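Local coordinates for protein lactaldehyde dehydrogenase (Escherichia coli, PDB 2IMP) that oxidises L-lactaldehyde irreversibly to L-lactate with NAD+, and also acts on glycolaldehyde and L-glyceraldehyde, in the breakdown of L-fucose and L-rhamnose, at residues E210-G213 against Q214-G218; K190-E194 against I195-R199; P327-N330 against A331-E335; R73-S76 against A77-E81; S84-S87 against A88-E92. All coordinates share one frame; numbering follows the deposited sequence.

Contact 1 of 5, residues E210-G213 against Q214-G218; sequences ETVG and QELAG. With NAI (1,4-dihydronicotinamide adenine dinucleotide), chain D.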
# COMPACT_ATOMS: atom_id res chain seq x y z
N GLU A 210 -15.08 -30.67 21.35
CA GLU A 210 -14.54 -31.98 20.99
C GLU A 210 -15.23 -32.66 19.78
O GLU A 210 -14.60 -33.42 19.05
CB GLU A 210 -14.62 -32.92 22.20
CG GLU A 210 -13.84 -32.47 23.43
CD GLU A 210 -14.35 -31.16 24.04
OE1 GLU A 210 -15.56 -30.87 23.92
OE2 GLU A 210 -13.54 -30.44 24.66
N THR A 211 -16.51 -32.38 19.61
CA THR A 211 -17.28 -32.95 18.51
C THR A 211 -17.42 -32.02 17.28
O THR A 211 -16.67 -32.13 16.31
CB THR A 211 -18.70 -33.33 19.00
OG1 THR A 211 -19.29 -32.19 19.63
CG2 THR A 211 -18.64 -34.49 20.00
N VAL A 212 -18.39 -31.12 17.34
CA VAL A 212 -18.63 -30.18 16.26
C VAL A 212 -17.40 -29.29 15.95
O VAL A 212 -17.03 -29.12 14.79
CB VAL A 212 -19.84 -29.28 16.57
CG1 VAL A 212 -20.11 -28.34 15.39
CG2 VAL A 212 -21.06 -30.14 16.86
N GLY A 213 -16.80 -28.73 16.99
CA GLY A 213 -15.64 -27.88 16.80
C GLY A 213 -14.53 -28.57 16.04
O GLY A 213 -13.94 -28.00 15.12
N GLN A 214 -14.22 -29.81 16.43
CA GLN A 214 -13.18 -30.57 15.76
C GLN A 214 -13.48 -30.83 14.27
O GLN A 214 -12.56 -30.81 13.44
CB GLN A 214 -12.94 -31.89 16.49
CG GLN A 214 -12.01 -31.74 17.69
CD GLN A 214 -10.58 -31.43 17.29
OE1 GLN A 214 -9.92 -32.25 16.65
NE2 GLN A 214 -10.08 -30.25 17.67
N GLU A 215 -14.74 -31.06 13.94
CA GLU A 215 -15.11 -31.28 12.55
C GLU A 215 -14.92 -29.97 11.71
O GLU A 215 -14.54 -30.01 10.54
CB GLU A 215 -16.55 -31.78 12.45
CG GLU A 215 -17.06 -32.12 11.05
CD GLU A 215 -16.18 -33.12 10.30
OE1 GLU A 215 -15.53 -33.97 10.94
OE2 GLU A 215 -16.16 -33.07 9.05
N LEU A 216 -15.17 -28.83 12.35
CA LEU A 216 -15.00 -27.56 11.67
C LEU A 216 -13.50 -27.24 11.42
O LEU A 216 -13.15 -26.45 10.54
CB LEU A 216 -15.65 -26.43 12.47
CG LEU A 216 -17.17 -26.51 12.63
CD1 LEU A 216 -17.67 -25.33 13.46
CD2 LEU A 216 -17.85 -26.52 11.26
N ALA A 217 -12.64 -27.89 12.20
CA ALA A 217 -11.21 -27.72 12.06
C ALA A 217 -10.54 -28.80 11.17
O ALA A 217 -9.58 -28.52 10.44
CB ALA A 217 -10.54 -27.72 13.44
N GLY A 218 -11.09 -30.01 11.22
CA GLY A 218 -10.53 -31.12 10.46
C GLY A 218 -11.13 -31.48 9.12
O GLY A 218 -10.56 -32.31 8.40
PA NAI D . -12.58 -22.45 24.98
O1A NAI D . -11.41 -22.72 24.13
O2A NAI D . -12.75 -23.47 26.11
O5B NAI D . -13.89 -22.41 24.07
C5B NAI D . -14.04 -21.56 22.94
C4B NAI D . -14.62 -22.32 21.73
O4B NAI D . -13.76 -23.38 21.31
C3B NAI D . -15.98 -22.98 22.00
O3B NAI D . -16.86 -22.77 20.90
C2B NAI D . -15.61 -24.43 22.24
O2B NAI D . -16.64 -25.37 22.06
C1B NAI D . -14.46 -24.62 21.29
N9A NAI D . -13.54 -25.74 21.66
C8A NAI D . -13.09 -26.17 22.91
N7A NAI D . -12.27 -27.25 22.73
C5A NAI D . -12.19 -27.52 21.40
C6A NAI D . -11.51 -28.50 20.66
N6A NAI D . -10.75 -29.41 21.27
N1A NAI D . -11.64 -28.52 19.26
C2A NAI D . -12.43 -27.57 18.61
N3A NAI D . -13.11 -26.60 19.36
C4A NAI D . -12.99 -26.57 20.73
O3 NAI D . -12.35 -20.96 25.55
PN NAI D . -13.41 -20.04 26.35
O1N NAI D . -14.69 -19.96 25.63
O2N NAI D . -12.70 -18.75 26.66
O5D NAI D . -13.53 -20.88 27.73
C5D NAI D . -14.62 -21.69 28.10
C4D NAI D . -14.28 -22.31 29.44
O4D NAI D . -15.23 -23.33 29.73
C3D NAI D . -12.92 -22.95 29.78
O3D NAI D . -12.18 -22.10 30.64
C2D NAI D . -13.24 -24.28 30.42
O2D NAI D . -12.42 -24.58 31.52
C1D NAI D . -14.70 -24.14 30.76
N1N NAI D . -15.36 -25.48 30.86
C2N NAI D . -15.84 -26.06 29.68
C3N NAI D . -16.48 -27.33 29.73
C7N NAI D . -17.01 -27.96 28.47
O7N NAI D . -17.63 -29.20 28.55
N7N NAI D . -16.93 -27.39 27.26
C4N NAI D . -16.61 -27.99 31.00
C5N NAI D . -16.10 -27.39 32.19
C6N NAI D . -15.48 -26.12 32.10
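Gln214 lies against the carbonyl of Glu210, one turn earlier, and carries its amide to the adenine of the bound NADH. Its CB is 3.4 Å from Glu210 O. CG stays beside that same oxygen and already comes within 3.6 Å of N1A of the adenine. At CG the chain bends (chi2 -69°), and this turn brings CD and its amide up to the base. NE2 then donates to NAI N1A at 2.8 Å, an almost straight bond with an N-H...N angle of 176°. The other end of the amide, OE1, is hydrogen-bonded to Thr240, while NE2 has a weak second bond to Lys236 O; with both ends engaged, the rotation of the amide is fixed and its N-H is directed at the adenine, in keeping with the experimentally established role of Gln214 in NAD+ binding. Gly213 lies close to the same ring, its C 3.5 Å from NAI C2A, and a CB at this position would collide with N3A. On another side of the helix, Val212 CG1 and Leu216 CD1 touch at 4.3 Å, alongside the turn spanned by the backbone bond from Leu216 N to Val212 O. Helix 209-218 thus presents one face to the adenine in the cofactor-binding, Rossmann-like part of the enzyme, while Val212 and Leu216 pack on Lys176 of strand 172-176, and Leu216, together with Glu215, also meets helix 43-62.

Contact 2 of 5, residues K190-E194 against I195-R199; sequences KIVDE and IGLPR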
# COMPACT_ATOMS: atom_id res chain seq x y z
N LYS A 190 -31.42 -15.91 12.95
CA LYS A 190 -32.78 -15.52 12.59
C LYS A 190 -32.78 -14.26 11.70
O LYS A 190 -33.58 -14.16 10.77
CB LYS A 190 -33.61 -15.25 13.85
CG LYS A 190 -33.92 -16.49 14.68
CD LYS A 190 -34.73 -16.12 15.92
CE LYS A 190 -35.10 -17.35 16.75
NZ LYS A 190 -35.95 -16.99 17.93
N ILE A 191 -31.89 -13.33 12.01
CA ILE A 191 -31.77 -12.12 11.21
C ILE A 191 -31.28 -12.46 9.78
O ILE A 191 -31.82 -11.95 8.79
CB ILE A 191 -30.80 -11.11 11.88
CG1 ILE A 191 -31.47 -10.54 13.14
CG2 ILE A 191 -30.43 -9.99 10.90
CD1 ILE A 191 -30.54 -9.77 14.04
N VAL A 192 -30.29 -13.33 9.71
CA VAL A 192 -29.77 -13.79 8.43
C VAL A 192 -30.88 -14.46 7.60
O VAL A 192 -31.01 -14.23 6.39
CB VAL A 192 -28.63 -14.80 8.64
CG1 VAL A 192 -28.29 -15.50 7.32
CG2 VAL A 192 -27.40 -14.09 9.20
N ASP A 193 -31.68 -15.28 8.27
CA ASP A 193 -32.78 -15.96 7.61
C ASP A 193 -33.88 -14.98 7.14
O ASP A 193 -34.37 -15.07 6.02
CB ASP A 193 -33.39 -16.99 8.55
CG ASP A 193 -34.35 -17.91 7.84
OD1 ASP A 193 -35.45 -18.13 8.38
OD2 ASP A 193 -34.01 -18.42 6.75
N GLU A 194 -34.23 -14.05 8.02
CA GLU A 194 -35.26 -13.06 7.71
C GLU A 194 -34.93 -12.13 6.53
O GLU A 194 -35.81 -11.82 5.74
CB GLU A 194 -35.56 -12.22 8.94
CG GLU A 194 -36.61 -12.82 9.83
CD GLU A 194 -36.67 -12.15 11.19
OE1 GLU A 194 -36.57 -10.90 11.24
OE2 GLU A 194 -36.83 -12.87 12.20
N ILE A 195 -33.68 -11.69 6.42
CA ILE A 195 -33.31 -10.81 5.33
C ILE A 195 -33.06 -11.55 4.01
O ILE A 195 -32.85 -10.93 2.97
CB ILE A 195 -32.06 -9.97 5.65
CG1 ILE A 195 -30.84 -10.89 5.81
CG2 ILE A 195 -32.30 -9.16 6.91
CD1 ILE A 195 -29.54 -10.18 5.61
N GLY A 196 -33.07 -12.87 4.07
CA GLY A 196 -32.89 -13.68 2.88
C GLY A 196 -31.50 -13.92 2.32
O GLY A 196 -31.38 -14.19 1.12
N LEU A 197 -30.46 -13.82 3.15
CA LEU A 197 -29.11 -14.08 2.65
C LEU A 197 -29.06 -15.40 1.83
O LEU A 197 -29.60 -16.42 2.26
CB LEU A 197 -28.13 -14.19 3.81
CG LEU A 197 -26.64 -14.26 3.44
CD1 LEU A 197 -26.19 -12.90 2.92
CD2 LEU A 197 -25.79 -14.66 4.65
N PRO A 198 -28.43 -15.38 0.64
CA PRO A 198 -28.36 -16.60 -0.17
C PRO A 198 -28.00 -17.84 0.69
O PRO A 198 -27.06 -17.81 1.49
CB PRO A 198 -27.28 -16.28 -1.20
CG PRO A 198 -27.48 -14.80 -1.41
CD PRO A 198 -27.67 -14.28 0.01
N ARG A 199 -28.77 -18.91 0.50
CA ARG A 199 -28.57 -20.15 1.23
C ARG A 199 -27.12 -20.69 1.19
O ARG A 199 -26.46 -20.65 0.15
CB ARG A 199 -29.51 -21.23 0.68
CG ARG A 199 -29.27 -21.54 -0.79
CD ARG A 199 -30.32 -22.48 -1.37
NE ARG A 199 -30.15 -23.86 -0.93
CZ ARG A 199 -30.99 -24.84 -1.23
NH1 ARG A 199 -32.06 -24.59 -1.97
NH2 ARG A 199 -30.76 -26.08 -0.79
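A Schellman motif closes helix 183-195, and the side chains of Val192 and Leu197 meet across it. Gly196 is the first residue to leave helical geometry, with a positive phi of 80°; a side chain here would be jammed against the carbonyl oxygen of Ile195. Two backbone bonds run back into the last turn. Leu197 N reaches Val192 O at 3.3 Å, a weak bond, and Gly196 N donates to Asp193 O at 3.2 Å, lying well above the carbonyl plane instead of on a lone pair. The reversal brings Leu197 over the helix end: its CB is 3.7 Å from Val192 CG1, and CD2 of the leucine approaches the same methyl at 3.8 Å, the two side chains crossing at a slant. Val192 can offer this methyl because CG1 stands opposite the backbone N (chi1 168°) and leans toward the C-terminal end of the helix. Ile195 covers the carbonyls of the final turn, with CG1 3.3 Å from Ile191 O and 3.4 Å from Val192 O. Beyond the turn, Val192 and Leu197 share Phe202 of strand 202-204, and Leu197 also packs on Trp71 and Trp60. A hydrophobic contact between a residue of the last turn, here the one whose carbonyl takes the N-H of Leu197, and the residue following the glycine is the usual companion of a Schellman motif, here leading the chain from helix 183-195 toward strand 202-204.

Contact 3 of 5, residues P327-N330 against A331-E335; sequences PLIN and AAALE. With NAI (1,4-dihydronicotinamide adenine dinucleotide), chain D.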
# COMPACT_ATOMS: atom_id res chain seq x y z
N PRO A 327 -21.74 -12.28 37.29
CA PRO A 327 -21.14 -13.54 37.73
C PRO A 327 -20.16 -14.11 36.69
O PRO A 327 -20.15 -13.68 35.53
CB PRO A 327 -22.34 -14.44 37.90
CG PRO A 327 -23.19 -14.03 36.72
CD PRO A 327 -23.10 -12.51 36.78
N LEU A 328 -19.33 -15.06 37.11
CA LEU A 328 -18.42 -15.72 36.18
C LEU A 328 -19.23 -16.66 35.27
O LEU A 328 -20.34 -17.08 35.64
CB LEU A 328 -17.36 -16.50 36.95
CG LEU A 328 -16.42 -15.68 37.83
CD1 LEU A 328 -15.32 -16.59 38.38
CD2 LEU A 328 -15.80 -14.55 37.02
N ILE A 329 -18.69 -17.00 34.10
CA ILE A 329 -19.41 -17.84 33.15
C ILE A 329 -19.97 -19.19 33.69
O ILE A 329 -21.14 -19.51 33.48
CB ILE A 329 -18.55 -18.12 31.88
CG1 ILE A 329 -19.43 -18.71 30.77
CG2 ILE A 329 -17.41 -19.06 32.20
CD1 ILE A 329 -20.59 -17.81 30.35
N ASN A 330 -19.13 -19.95 34.38
CA ASN A 330 -19.58 -21.23 34.92
C ASN A 330 -18.84 -21.71 36.20
O ASN A 330 -17.90 -21.06 36.67
CB ASN A 330 -19.47 -22.32 33.85
CG ASN A 330 -18.08 -22.42 33.25
OD1 ASN A 330 -17.08 -22.37 33.97
ND2 ASN A 330 -18.02 -22.57 31.93
N ALA A 331 -19.27 -22.85 36.73
CA ALA A 331 -18.69 -23.43 37.92
C ALA A 331 -17.16 -23.63 37.86
O ALA A 331 -16.44 -23.21 38.76
CB ALA A 331 -19.38 -24.75 38.24
N ALA A 332 -16.69 -24.28 36.81
CA ALA A 332 -15.26 -24.52 36.67
C ALA A 332 -14.45 -23.23 36.70
O ALA A 332 -13.36 -23.18 37.27
CB ALA A 332 -14.98 -25.26 35.39
N ALA A 333 -14.99 -22.19 36.07
CA ALA A 333 -14.34 -20.89 36.04
C ALA A 333 -14.15 -20.35 37.47
O ALA A 333 -13.06 -19.91 37.85
CB ALA A 333 -15.16 -19.91 35.21
N LEU A 334 -15.23 -20.39 38.25
CA LEU A 334 -15.20 -19.94 39.63
C LEU A 334 -14.17 -20.74 40.46
O LEU A 334 -13.36 -20.17 41.17
CB LEU A 334 -16.59 -20.08 40.26
CG LEU A 334 -16.73 -19.65 41.73
CD1 LEU A 334 -16.29 -18.20 41.89
CD2 LEU A 334 -18.16 -19.82 42.17
N GLU A 335 -14.23 -22.07 40.33
CA GLU A 335 -13.30 -22.93 41.04
C GLU A 335 -11.83 -22.62 40.73
O GLU A 335 -11.00 -22.52 41.64
CB GLU A 335 -13.58 -24.40 40.72
CG GLU A 335 -14.82 -24.96 41.39
CD GLU A 335 -15.04 -26.42 41.06
OE1 GLU A 335 -14.07 -27.20 41.20
OE2 GLU A 335 -16.17 -26.79 40.67
PA NAI D . -12.58 -22.45 24.98
O1A NAI D . -11.41 -22.72 24.13
O2A NAI D . -12.75 -23.47 26.11
O5B NAI D . -13.89 -22.41 24.07
C5B NAI D . -14.04 -21.56 22.94
C4B NAI D . -14.62 -22.32 21.73
O4B NAI D . -13.76 -23.38 21.31
C3B NAI D . -15.98 -22.98 22.00
O3B NAI D . -16.86 -22.77 20.90
C2B NAI D . -15.61 -24.43 22.24
O2B NAI D . -16.64 -25.37 22.06
C1B NAI D . -14.46 -24.62 21.29
N9A NAI D . -13.54 -25.74 21.66
C8A NAI D . -13.09 -26.17 22.91
N7A NAI D . -12.27 -27.25 22.73
C5A NAI D . -12.19 -27.52 21.40
C6A NAI D . -11.51 -28.50 20.66
N6A NAI D . -10.75 -29.41 21.27
N1A NAI D . -11.64 -28.52 19.26
C2A NAI D . -12.43 -27.57 18.61
N3A NAI D . -13.11 -26.60 19.36
C4A NAI D . -12.99 -26.57 20.73
O3 NAI D . -12.35 -20.96 25.55
PN NAI D . -13.41 -20.04 26.35
O1N NAI D . -14.69 -19.96 25.63
O2N NAI D . -12.70 -18.75 26.66
O5D NAI D . -13.53 -20.88 27.73
C5D NAI D . -14.62 -21.69 28.10
C4D NAI D . -14.28 -22.31 29.44
O4D NAI D . -15.23 -23.33 29.73
C3D NAI D . -12.92 -22.95 29.78
O3D NAI D . -12.18 -22.10 30.64
C2D NAI D . -13.24 -24.28 30.42
O2D NAI D . -12.42 -24.58 31.52
C1D NAI D . -14.70 -24.14 30.76
N1N NAI D . -15.36 -25.48 30.86
C2N NAI D . -15.84 -26.06 29.68
C3N NAI D . -16.48 -27.33 29.73
C7N NAI D . -17.01 -27.96 28.47
O7N NAI D . -17.63 -29.20 28.55
N7N NAI D . -16.93 -27.39 27.26
C4N NAI D . -16.61 -27.99 31.00
C5N NAI D . -16.10 -27.39 32.19
C6N NAI D . -15.48 -26.12 32.10
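Asn330 caps the first turn of helix 331-346: its OD1 accepts from Ala333 N at 3.0 Å, with the donor almost in line with the side-chain C=O (171°). The torsion behind this bond is chi1 55°, which sets CG between the backbone N and the carbonyl carbon and brings the amide oxygen to the N-H of Ala333. The same residue also uses its main chain, Asn330 O accepting from Leu334 N at 3.2 Å. Ala333 sits in the most closely packed part of the contact. Its CB lies 3.3 Å from Asn330 O and 3.4 Å from Asn330 OD1, and Ile329 CG2 comes against the same methyl at 3.9 Å. This is a classical N-cap, in which a side-chain oxygen takes up an amide hydrogen that the first turn cannot pair within the helix. Next to it Leu328, two residues ahead of the cap, lays CD1 along the helix, 3.6 Å from Leu334 CA and touching Leu334 CD1, so that an apolar contact flanks the polar one. Packing on the far side is much slacker. Ala331 is exposed and meets Asn330 chiefly through CB against its carbonyl carbon, and the side chain of Glu335 extends from the exposed flank. A further side turns to the cofactor: Ala332 CB approaches C6N of the NADH nicotinamide at 3.4 Å, while ND2 of Asn330, the other end of the capping amide, lies 3.6 Å from O4D of the adjoining ribose.

Contact 4 of 5, residues R73-S76 against A77-E81; sequences RKIS and AGIRE. With SO4 (sulfate ion), chain C.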
# COMPACT_ATOMS: atom_id res chain seq x y z
N ARG A 73 -24.90 -5.16 5.09
CA ARG A 73 -25.61 -4.01 5.64
C ARG A 73 -27.04 -4.34 6.09
O ARG A 73 -27.55 -3.77 7.04
CB ARG A 73 -25.63 -2.86 4.63
CG ARG A 73 -24.34 -2.07 4.63
CD ARG A 73 -24.15 -1.23 3.39
NE ARG A 73 -22.85 -0.57 3.43
CZ ARG A 73 -22.15 -0.19 2.37
NH1 ARG A 73 -22.63 -0.40 1.14
NH2 ARG A 73 -20.97 0.39 2.53
N LYS A 74 -27.68 -5.27 5.38
CA LYS A 74 -29.02 -5.69 5.75
C LYS A 74 -28.98 -6.42 7.10
O LYS A 74 -29.90 -6.28 7.91
CB LYS A 74 -29.61 -6.62 4.69
CG LYS A 74 -29.93 -5.90 3.39
CD LYS A 74 -30.46 -6.85 2.34
CE LYS A 74 -30.76 -6.10 1.06
NZ LYS A 74 -31.19 -7.04 -0.02
N ILE A 75 -27.91 -7.18 7.32
CA ILE A 75 -27.76 -7.88 8.58
C ILE A 75 -27.53 -6.92 9.76
O ILE A 75 -28.16 -7.06 10.81
CB ILE A 75 -26.60 -8.91 8.51
CG1 ILE A 75 -26.95 -10.02 7.52
CG2 ILE A 75 -26.35 -9.50 9.90
CD1 ILE A 75 -25.83 -10.99 7.23
N SER A 76 -26.64 -5.96 9.59
CA SER A 76 -26.40 -5.00 10.66
C SER A 76 -27.68 -4.22 10.99
O SER A 76 -27.97 -3.98 12.16
CB SER A 76 -25.29 -4.01 10.27
OG SER A 76 -25.70 -3.18 9.19
N ALA A 77 -28.42 -3.84 9.96
CA ALA A 77 -29.68 -3.14 10.17
C ALA A 77 -30.69 -4.01 10.94
O ALA A 77 -31.46 -3.51 11.76
CB ALA A 77 -30.27 -2.72 8.83
N GLY A 78 -30.65 -5.31 10.68
CA GLY A 78 -31.54 -6.23 11.38
C GLY A 78 -31.14 -6.31 12.84
O GLY A 78 -31.99 -6.39 13.73
N ILE A 79 -29.83 -6.28 13.10
CA ILE A 79 -29.32 -6.31 14.46
C ILE A 79 -29.74 -5.07 15.30
O ILE A 79 -30.19 -5.21 16.44
CB ILE A 79 -27.78 -6.42 14.47
CG1 ILE A 79 -27.36 -7.81 13.97
CG2 ILE A 79 -27.24 -6.12 15.87
CD1 ILE A 79 -25.85 -7.97 13.78
N ARG A 80 -29.60 -3.88 14.72
CA ARG A 80 -29.99 -2.67 15.42
C ARG A 80 -31.50 -2.68 15.78
O ARG A 80 -31.90 -2.21 16.84
CB ARG A 80 -29.65 -1.43 14.59
CG ARG A 80 -28.16 -1.23 14.37
CD ARG A 80 -27.84 0.16 13.81
NE ARG A 80 -26.40 0.33 13.59
CZ ARG A 80 -25.78 0.04 12.46
NH1 ARG A 80 -26.46 -0.42 11.41
NH2 ARG A 80 -24.46 0.20 12.37
N GLU A 81 -32.32 -3.22 14.88
CA GLU A 81 -33.76 -3.33 15.11
C GLU A 81 -34.11 -4.21 16.33
O GLU A 81 -35.10 -3.98 17.02
CB GLU A 81 -34.45 -3.90 13.86
CG GLU A 81 -34.67 -2.90 12.74
CD GLU A 81 -35.10 -3.58 11.45
OE1 GLU A 81 -36.02 -4.42 11.50
OE2 GLU A 81 -34.52 -3.27 10.38
S SO4 C . -26.74 -0.86 0.06
O1 SO4 C . -26.74 -1.01 1.53
O2 SO4 C . -25.47 -1.38 -0.49
O3 SO4 C . -27.87 -1.62 -0.51
O4 SO4 C . -26.89 0.56 -0.29
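Arg80 reaches back along helix 65-81 toward Ser76, one turn earlier. Its chain is extended from CG to NE; CG passes 3.5 Å from Ser76 O, and NH1 approaches Ser76 OG obliquely at 3.6 Å. Both are drawn to Asp113 of helix 98-116, which is hydrogen-bonded to Ser76 OG and forms a salt bridge with Arg80 NH2; Asp110 gives that NH2 a second carboxylate. Ser76 OG is set between the backbone N and carbonyl carbon (chi1 67°), 2.9 Å from Arg73 O. On a buried face, Ile75 CG2 and Ile79 CD1 touch at 4.2 Å. Arg73 slants the same way two turns earlier, but its guanidinium goes to other partners. SO4 O2 lies at the edge of the Arg73 guanidinium, near its plane, where NH1 makes a weak 3.4 Å bond; the ion probably comes from the crystallisation liquor, whereas NH2 forms a salt bridge with Glu117 of the second subunit. Replacing Arg73 with an alanine would probably leave Glu117 of the second subunit without its cationic mate. The helix therefore carries positive charge to two acidic sites, the Asp110/Asp113 pair and Glu117 of the second subunit, and is likely tied electrostatically to both.

Contact 5 of 5, residues S84-S87 against A88-E92; sequences SEIS and ALIVE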
# COMPACT_ATOMS: atom_id res chain seq x y z
N SER A 84 -32.11 -4.33 21.83
CA SER A 84 -32.48 -4.64 23.21
C SER A 84 -32.75 -6.14 23.45
O SER A 84 -32.37 -6.70 24.47
CB SER A 84 -33.70 -3.81 23.63
OG SER A 84 -34.82 -4.12 22.82
N GLU A 85 -33.40 -6.78 22.48
CA GLU A 85 -33.68 -8.20 22.58
C GLU A 85 -32.38 -9.04 22.67
O GLU A 85 -32.25 -9.94 23.51
CB GLU A 85 -34.49 -8.67 21.37
CG GLU A 85 -34.95 -10.12 21.44
CD GLU A 85 -35.42 -10.66 20.09
OE1 GLU A 85 -36.15 -9.94 19.37
OE2 GLU A 85 -35.06 -11.81 19.76
N ILE A 86 -31.43 -8.73 21.78
CA ILE A 86 -30.15 -9.42 21.75
C ILE A 86 -29.28 -9.11 23.00
O ILE A 86 -28.61 -9.99 23.54
CB ILE A 86 -29.37 -9.04 20.46
CG1 ILE A 86 -30.21 -9.42 19.23
CG2 ILE A 86 -28.03 -9.76 20.41
CD1 ILE A 86 -29.62 -8.97 17.92
N SER A 87 -29.30 -7.85 23.43
CA SER A 87 -28.56 -7.44 24.62
C SER A 87 -28.99 -8.26 25.85
O SER A 87 -28.16 -8.70 26.64
CB SER A 87 -28.78 -5.96 24.91
OG SER A 87 -28.25 -5.14 23.88
N ALA A 88 -30.31 -8.44 25.97
CA ALA A 88 -30.87 -9.21 27.07
C ALA A 88 -30.41 -10.68 27.02
O ALA A 88 -30.12 -11.30 28.05
CB ALA A 88 -32.41 -9.13 27.04
N LEU A 89 -30.35 -11.23 25.80
CA LEU A 89 -29.88 -12.59 25.63
C LEU A 89 -28.44 -12.74 26.12
O LEU A 89 -28.10 -13.69 26.82
CB LEU A 89 -29.96 -13.00 24.16
CG LEU A 89 -31.36 -13.13 23.56
CD1 LEU A 89 -31.25 -13.40 22.06
CD2 LEU A 89 -32.11 -14.26 24.27
N ILE A 90 -27.61 -11.76 25.77
CA ILE A 90 -26.22 -11.77 26.20
C ILE A 90 -26.10 -11.65 27.73
O ILE A 90 -25.36 -12.40 28.37
CB ILE A 90 -25.43 -10.62 25.52
CG1 ILE A 90 -25.48 -10.79 24.00
CG2 ILE A 90 -23.98 -10.61 26.01
CD1 ILE A 90 -24.76 -9.70 23.22
N VAL A 91 -26.85 -10.70 28.29
CA VAL A 91 -26.88 -10.52 29.74
C VAL A 91 -27.24 -11.84 30.46
O VAL A 91 -26.54 -12.31 31.35
CB VAL A 91 -27.94 -9.47 30.15
CG1 VAL A 91 -28.06 -9.41 31.66
CG2 VAL A 91 -27.57 -8.10 29.60
N GLU A 92 -28.35 -12.42 30.01
CA GLU A 92 -28.89 -13.66 30.54
C GLU A 92 -27.94 -14.89 30.50
O GLU A 92 -27.79 -15.60 31.50
CB GLU A 92 -30.19 -13.98 29.80
CG GLU A 92 -30.82 -15.30 30.18
CD GLU A 92 -32.16 -15.49 29.50
OE1 GLU A 92 -32.22 -15.34 28.26
OE2 GLU A 92 -33.15 -15.79 30.21
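Ile86 and Ile90 make the apolar side-chain contact, CG2 of the first touching CD1 of the second at 4.3 Å, one turn apart on helix 83-94. Other apolar groups rest on backbone carbonyls. Leu89 CG lies 3.3 Å from Glu85 O, and its CD1 stretches back toward Ile86 CA; this follows from CG standing opposite the carbonyl carbon (chi1 -67°). Val91 CG2 presses on Ser87 O at 3.1 Å, and Ile90 CG1 lies at 3.3 Å from Ile86 O. With an alanine in place of Leu89, the lost branch would probably open a gap over the Glu85 carbonyl and remove the side chain's packing on Ala187 of helix 183-195. The hydrogen bonds are of the regular alpha-helical kind, N-H of i+4 to C=O of i, among them Val91 N to Ser87 O at 2.9 Å. Ser87 adds a side-chain bond, its OG being hydrogen-bonded to Ala83 O one turn back, so the hydroxyl is satisfied within the helix. Ile86 and Ile90 both meet Phe156 of helix 155-168, and Ser87 and Val91 face helix 98-116. The arrangement is an amphipathic alpha-helix, its apolar face set among neighbouring helices and Ser84, Glu85 and Ala88 on the exposed side.

All five contacts are partly buried, none wholly core or wholly surface. Contacts 2, 4 and 5 belong to one helical cluster: Ile195 and Ile191 of contact 2 pack on Ile75 and Ile79 of contact 4, and Ile86 of contact 5 reaches both. Their shared chemistry is aliphatic, and contact 4 alone touches another subunit. Contacts 1 and 3 lie apart from this cluster's packing, about 24 Å from each other between centres, yet both touch NADH, contact 1 at the adenine through a hydrogen bond and contact 3 at the nicotinamide end by close approach. Contacts 2 and 3 treat opposite helix ends, a C-terminal and an N-terminal cap, whereas contacts 4 and 5 lie within regular helix.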